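Local coordinates for protein 2-hydroxyhepta-2,4-diene-1,7-dioate isomerase (Corynebacterium glutamicum, PDB 4DBF) that belongs to the fumarylacetoacetate hydrolase family, binds magnesium, and probably works as a lyase or isomerase, with decarboxylation of oxaloacetate its likely reaction, at residues A140-K145 against G161-N166; L205-I210 against D225-Q230. All coordinates share one frame; numbering follows the deposited sequence.

Contact 1: residues A140-K145 against G161-N166; sequences AVVIGK and GFTIIN
Ala140 to Val142 run antiparallel to Gly161 to Thr163, in two hydrogen-bonded pairs flanking the non-hydrogen-bonded pair Val141–Phe162, and the two short strand segments run at 135° to each other. They are neighbouring strands, 133-143 and 159-170, in the buried beta core of the fumarylacetoacetate hydrolase fold. Ala140 and Thr163 exchange both backbone bonds, with Ala140 N to Thr163 O and Thr163 N to Ala140 O each 2.9 Å. The other pair is uneven: Val142 N reaches Gly161 O at 2.9 Å in a nearly straight bond, whereas the return bond from Gly161 N to Val142 O is weak at 3.5 Å. Gly161 has no side chain to set beside Val142 on their face of the sheet. On that face the small Ala140 is met by Thr163, whose CG2 lies 3.7 Å from Ala140 CB. Past the paired residues Ile165 turns toward the facing strand, and its CG2 lies 3.8 Å from Ala140 CB. Thr163 serves two needs. With OG1 opposite the backbone N (chi1 -171°), the hydroxyl bonds to the backbone O of Trp195 in strand 190-197, and CG2 is left for the apolar interface, where it also touches Val142 CG2. On the reverse face Val141 and Phe162 lie side by side, both suited to a dry core, and Val141 CG2 meets the edge of the aromatic ring at CE1, 3.8 Å away.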
loop_
_atom_site.group_PDB
_atom_site.type_symbol
_atom_site.label_atom_id
_atom_site.label_comp_id
_atom_site.label_asym_id
_atom_site.label_seq_id
_atom_site.Cartn_x
_atom_site.Cartn_y
_atom_site.Cartn_z
ATOM N N ALA A 140 9.454 -14.693 -0.638
ATOM C CA ALA A 140 8.458 -13.854 -0.010
ATOM C C ALA A 140 8.164 -14.350 1.374
ATOM O O ALA A 140 8.045 -15.496 1.582
ATOM C CB ALA A 140 7.178 -13.798 -0.813
ATOM N N VAL A 141 8.035 -13.425 2.278
ATOM C CA VAL A 141 7.702 -13.732 3.631
ATOM C C VAL A 141 6.253 -13.344 3.898
ATOM O O VAL A 141 5.848 -12.263 3.600
ATOM C CB VAL A 141 8.571 -12.958 4.605
ATOM C CG1 VAL A 141 8.175 -13.267 6.003
ATOM C CG2 VAL A 141 10.029 -13.246 4.391
ATOM N N VAL A 142 5.498 -14.233 4.488
ATOM C CA VAL A 142 4.172 -13.866 4.893
ATOM C C VAL A 142 4.084 -13.696 6.406
ATOM O O VAL A 142 4.388 -14.586 7.143
ATOM C CB VAL A 142 3.119 -14.858 4.407
ATOM C CG1 VAL A 142 1.768 -14.442 4.883
ATOM C CG2 VAL A 142 3.150 -14.980 2.916
ATOM N N ILE A 143 3.675 -12.509 6.805
ATOM C CA ILE A 143 3.560 -12.096 8.181
ATOM C C ILE A 143 2.359 -12.772 8.854
ATOM O O ILE A 143 1.330 -12.895 8.295
ATOM C CB ILE A 143 3.486 -10.560 8.330
ATOM C CG1 ILE A 143 4.773 -9.888 7.900
ATOM C CG2 ILE A 143 3.245 -10.170 9.767
ATOM C CD1 ILE A 143 5.982 -10.435 8.574
ATOM N N GLY A 144 2.569 -13.222 10.068
ATOM C CA GLY A 144 1.632 -14.058 10.775
ATOM C C GLY A 144 0.918 -13.425 11.952
ATOM O O GLY A 144 -0.041 -13.926 12.434
ATOM N N LYS A 145 1.427 -12.302 12.397
ATOM C CA LYS A 145 0.808 -11.580 13.448
ATOM C C LYS A 145 1.194 -10.125 13.402
ATOM O O LYS A 145 2.176 -9.765 12.848
ATOM C CB LYS A 145 1.140 -12.230 14.768
ATOM C CG LYS A 145 2.577 -12.150 15.169
ATOM C CD LYS A 145 2.730 -12.694 16.572
ATOM C CE LYS A 145 3.763 -11.937 17.351
ATOM N NZ LYS A 145 4.200 -12.653 18.561
ATOM N N GLY A 161 4.964 -18.005 7.141
ATOM C CA GLY A 161 5.682 -18.917 6.277
ATOM C C GLY A 161 6.255 -18.214 5.069
ATOM O O GLY A 161 6.283 -16.955 5.004
ATOM N N PHE A 162 6.723 -19.019 4.120
ATOM C CA PHE A 162 7.440 -18.475 2.975
ATOM C C PHE A 162 6.591 -18.767 1.755
ATOM O O PHE A 162 5.928 -19.783 1.724
ATOM C CB PHE A 162 8.829 -19.155 2.771
ATOM C CG PHE A 162 9.877 -18.669 3.746
ATOM C CD1 PHE A 162 9.872 -17.361 4.213
ATOM C CD2 PHE A 162 10.877 -19.528 4.205
ATOM C CE1 PHE A 162 10.835 -16.920 5.168
ATOM C CE2 PHE A 162 11.863 -19.068 5.116
ATOM C CZ PHE A 162 11.816 -17.767 5.598
ATOM N N THR A 163 6.639 -17.884 0.750
ATOM C CA THR A 163 6.053 -18.189 -0.545
ATOM C C THR A 163 6.922 -17.596 -1.637
ATOM O O THR A 163 7.999 -17.125 -1.351
ATOM C CB THR A 163 4.524 -17.733 -0.586
ATOM O OG1 THR A 163 3.923 -18.242 -1.779
ATOM C CG2 THR A 163 4.409 -16.230 -0.527
ATOM N N ILE A 164 6.495 -17.637 -2.886
ATOM C CA ILE A 164 7.289 -17.053 -3.943
ATOM C C ILE A 164 6.550 -15.805 -4.402
ATOM O O ILE A 164 5.285 -15.782 -4.432
ATOM C CB ILE A 164 7.430 -18.030 -5.146
ATOM C CG1 ILE A 164 7.933 -19.426 -4.688
ATOM C CG2 ILE A 164 8.364 -17.373 -6.207
ATOM C CD1 ILE A 164 7.909 -20.478 -5.841
ATOM N N ILE A 165 7.302 -14.769 -4.753
ATOM C CA ILE A 165 6.721 -13.596 -5.449
ATOM C C ILE A 165 7.497 -13.320 -6.746
ATOM O O ILE A 165 8.698 -13.523 -6.810
ATOM C CB ILE A 165 6.641 -12.346 -4.520
ATOM C CG1 ILE A 165 5.960 -11.179 -5.278
ATOM C CG2 ILE A 165 8.079 -11.881 -3.977
ATOM C CD1 ILE A 165 5.618 -9.990 -4.424
ATOM N N ASN A 166 6.789 -12.897 -7.794
ATOM C CA ASN A 166 7.433 -12.444 -9.029
ATOM C C ASN A 166 7.274 -10.909 -8.984
ATOM O O ASN A 166 6.145 -10.390 -9.142
ATOM C CB ASN A 166 6.736 -13.105 -10.262
ATOM C CG ASN A 166 7.466 -12.819 -11.531
ATOM O OD1 ASN A 166 8.284 -11.879 -11.573
ATOM N ND2 ASN A 166 7.186 -13.594 -12.588
#

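Contact 2: residues L205-I210 against D225-Q230; sequences LDNLPI and DSNSNQ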
loop_
_atom_site.group_PDB
_atom_site.type_symbol
_atom_site.label_atom_id
_atom_site.label_comp_id
_atom_site.label_asym_id
_atom_site.label_seq_id
_atom_site.Cartn_x
_atom_site.Cartn_y
_atom_site.Cartn_z
ATOM N N LEU A 205 18.334 -20.597 4.352
ATOM C CA LEU A 205 18.555 -19.229 3.851
ATOM C C LEU A 205 20.034 -18.974 3.474
ATOM O O LEU A 205 20.374 -17.997 2.765
ATOM C CB LEU A 205 18.027 -18.199 4.842
ATOM C CG LEU A 205 16.492 -18.221 5.014
ATOM C CD1 LEU A 205 16.030 -17.247 6.127
ATOM C CD2 LEU A 205 15.748 -17.964 3.714
ATOM N N ASP A 206 20.890 -19.895 3.919
ATOM C CA ASP A 206 22.320 -19.901 3.603
ATOM C C ASP A 206 22.618 -20.555 2.252
ATOM O O ASP A 206 23.741 -20.456 1.736
ATOM C CB ASP A 206 23.093 -20.626 4.734
ATOM C CG ASP A 206 23.610 -19.673 5.790
ATOM O OD1 ASP A 206 24.615 -19.996 6.495
ATOM O OD2 ASP A 206 23.049 -18.564 5.882
ATOM N N ASN A 207 21.628 -21.254 1.698
ATOM C CA ASN A 207 21.770 -21.906 0.413
ATOM C C ASN A 207 20.400 -22.212 -0.194
ATOM O O ASN A 207 19.959 -23.342 -0.162
ATOM C CB ASN A 207 22.612 -23.196 0.530
ATOM C CG ASN A 207 22.951 -23.798 -0.828
ATOM O OD1 ASN A 207 22.952 -23.094 -1.860
ATOM N ND2 ASN A 207 23.235 -25.114 -0.847
ATOM N N LEU A 208 19.711 -21.180 -0.671
ATOM C CA LEU A 208 18.453 -21.335 -1.377
ATOM C C LEU A 208 18.576 -20.847 -2.830
ATOM O O LEU A 208 18.624 -19.642 -3.047
ATOM C CB LEU A 208 17.384 -20.482 -0.695
ATOM C CG LEU A 208 15.956 -20.849 -1.080
ATOM C CD1 LEU A 208 15.681 -22.338 -0.767
ATOM C CD2 LEU A 208 15.000 -19.908 -0.311
ATOM N N PRO A 209 18.655 -21.773 -3.808
ATOM C CA PRO A 209 18.704 -21.428 -5.214
ATOM C C PRO A 209 17.340 -20.818 -5.604
ATOM O O PRO A 209 16.324 -21.282 -5.141
ATOM C CB PRO A 209 18.889 -22.784 -5.912
ATOM C CG PRO A 209 19.221 -23.782 -4.813
ATOM C CD PRO A 209 18.622 -23.246 -3.591
ATOM N N ILE A 210 17.308 -19.736 -6.365
ATOM C CA ILE A 210 16.030 -19.202 -6.819
ATOM C C ILE A 210 16.158 -19.068 -8.327
ATOM O O ILE A 210 17.002 -18.307 -8.790
ATOM C CB ILE A 210 15.745 -17.850 -6.180
ATOM C CG1 ILE A 210 15.525 -17.993 -4.669
ATOM C CG2 ILE A 210 14.511 -17.181 -6.862
ATOM C CD1 ILE A 210 15.535 -16.652 -3.947
ATOM N N ASP A 225 19.201 -17.122 -11.924
ATOM C CA ASP A 225 19.852 -18.194 -11.241
ATOM C C ASP A 225 20.600 -17.589 -10.070
ATOM O O ASP A 225 21.784 -17.370 -10.137
ATOM C CB ASP A 225 20.823 -18.835 -12.209
ATOM C CG ASP A 225 21.356 -20.154 -11.742
ATOM O OD1 ASP A 225 20.957 -20.670 -10.717
ATOM O OD2 ASP A 225 22.202 -20.686 -12.450
ATOM N N SER A 226 19.869 -17.311 -9.013
ATOM C CA SER A 226 20.363 -16.605 -7.865
ATOM C C SER A 226 20.282 -17.471 -6.608
ATOM O O SER A 226 19.846 -18.578 -6.657
ATOM C CB SER A 226 19.566 -15.314 -7.685
ATOM O OG SER A 226 18.214 -15.563 -7.477
ATOM N N ASN A 227 20.733 -16.950 -5.492
ATOM C CA ASN A 227 20.677 -17.693 -4.257
ATOM C C ASN A 227 20.428 -16.764 -3.110
ATOM O O ASN A 227 20.959 -15.708 -3.095
ATOM C CB ASN A 227 21.955 -18.467 -4.070
ATOM C CG ASN A 227 21.862 -19.486 -2.988
ATOM O OD1 ASN A 227 21.815 -19.158 -1.843
ATOM N ND2 ASN A 227 21.883 -20.727 -3.360
ATOM N N SER A 228 19.596 -17.156 -2.161
ATOM C CA SER A 228 19.308 -16.301 -0.995
ATOM C C SER A 228 20.539 -15.922 -0.191
ATOM O O SER A 228 20.513 -15.006 0.615
ATOM C CB SER A 228 18.308 -16.976 -0.072
ATOM O OG SER A 228 18.944 -18.025 0.586
ATOM N N ASN A 229 21.621 -16.670 -0.363
ATOM C CA ASN A 229 22.846 -16.317 0.313
ATOM C C ASN A 229 23.568 -15.140 -0.343
ATOM O O ASN A 229 24.593 -14.717 0.157
ATOM C CB ASN A 229 23.736 -17.564 0.468
ATOM C CG ASN A 229 24.387 -17.998 -0.846
ATOM O OD1 ASN A 229 24.636 -17.181 -1.761
ATOM N ND2 ASN A 229 24.694 -19.288 -0.930
ATOM N N GLN A 230 23.047 -14.604 -1.465
ATOM C CA GLN A 230 23.499 -13.321 -2.011
ATOM C C GLN A 230 22.852 -12.095 -1.301
ATOM O O GLN A 230 23.152 -10.949 -1.633
ATOM C CB GLN A 230 23.111 -13.199 -3.485
ATOM C CG GLN A 230 23.676 -14.242 -4.443
ATOM C CD GLN A 230 23.291 -13.946 -5.878
ATOM O OE1 GLN A 230 23.624 -12.895 -6.444
ATOM N NE2 GLN A 230 22.582 -14.847 -6.465
#
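The side-chain amides of Asn207 and Asn227 lie almost in one orientation, their planes 14° apart; Asn227 ND2 donates to Asn207 OD1 at 3.0 Å, lying in the carbonyl plane of Asn207, while the oxygen is tilted from the plane of the Asn227 amide. One face of the Asn227 amide rests over the peptide between Leu208 and Pro209, with Asn227 CG 3.2 Å from Leu208 O. In the carbonyl plane, Asn227 OD1 takes the backbone N of Asn229 on a lone pair at 2.9 Å; Leu208 N, lying off the plane on the peptide's side, adds a weak bond to the same oxygen. With CG anti to the backbone N (chi1 -167°), the Asn227 amide is carried across to the facing chain, where asparagine supplies a donor and an acceptor at once. The bond to Asn229 N closes an Asx turn, by which Asn227 ends the second strand of the hairpin 209-216/219-227 and starts the 3-10 segment 228-230. The turn brings two more side chains onto backbone carbonyls. Ser228 OG gives its proton to Leu205 O at 2.6 Å, approaching from above the carbonyl plane, and the compactness of serine lets Leu208 CB pack against it. Asn229 ND2 reaches Asp206 O at 3.1 Å; the oxygen lies in the plane of the Asn229 amide, but ND2 comes from above the carbonyl plane of Asp206. Leu208 O accepts from Ser228 N. Pro209, which has no N-H to give, suits its non-hydrogen-bonded pairing with Asn227. Ile210 and Ser226 form the regular hydrogen-bonded pair beyond: Ile210 N to Ser226 O is 2.8 Å and Ser226 N to Ile210 O 3.0 Å. Ser226 OG bonds to Gln224 OE1 and lies against Ile210 CB.

Contact 1 closes before contact 2 opens along the chain, and they lie about 16 Å apart, centre to centre, within the same family region. Contact 1 lies near the centre of the chain, contact 2 further out at the open end of a hairpin. They touch directly where Phe162 CE2 packs on Leu205 CD2 at 4.3 Å. Strand 133-143 also connects them, since its Leu139 receives Leu205 and Leu208, and Ile275 of strand 270-275 meets Ile164 from one contact and Leu208 and Ile210 from the other. Strands 133-143 and 159-170 carry the magnesium ligands Glu136, Glu138 and Asp167, so contact 1 pairs the metal-bearing strands, while the hairpin packs beside them.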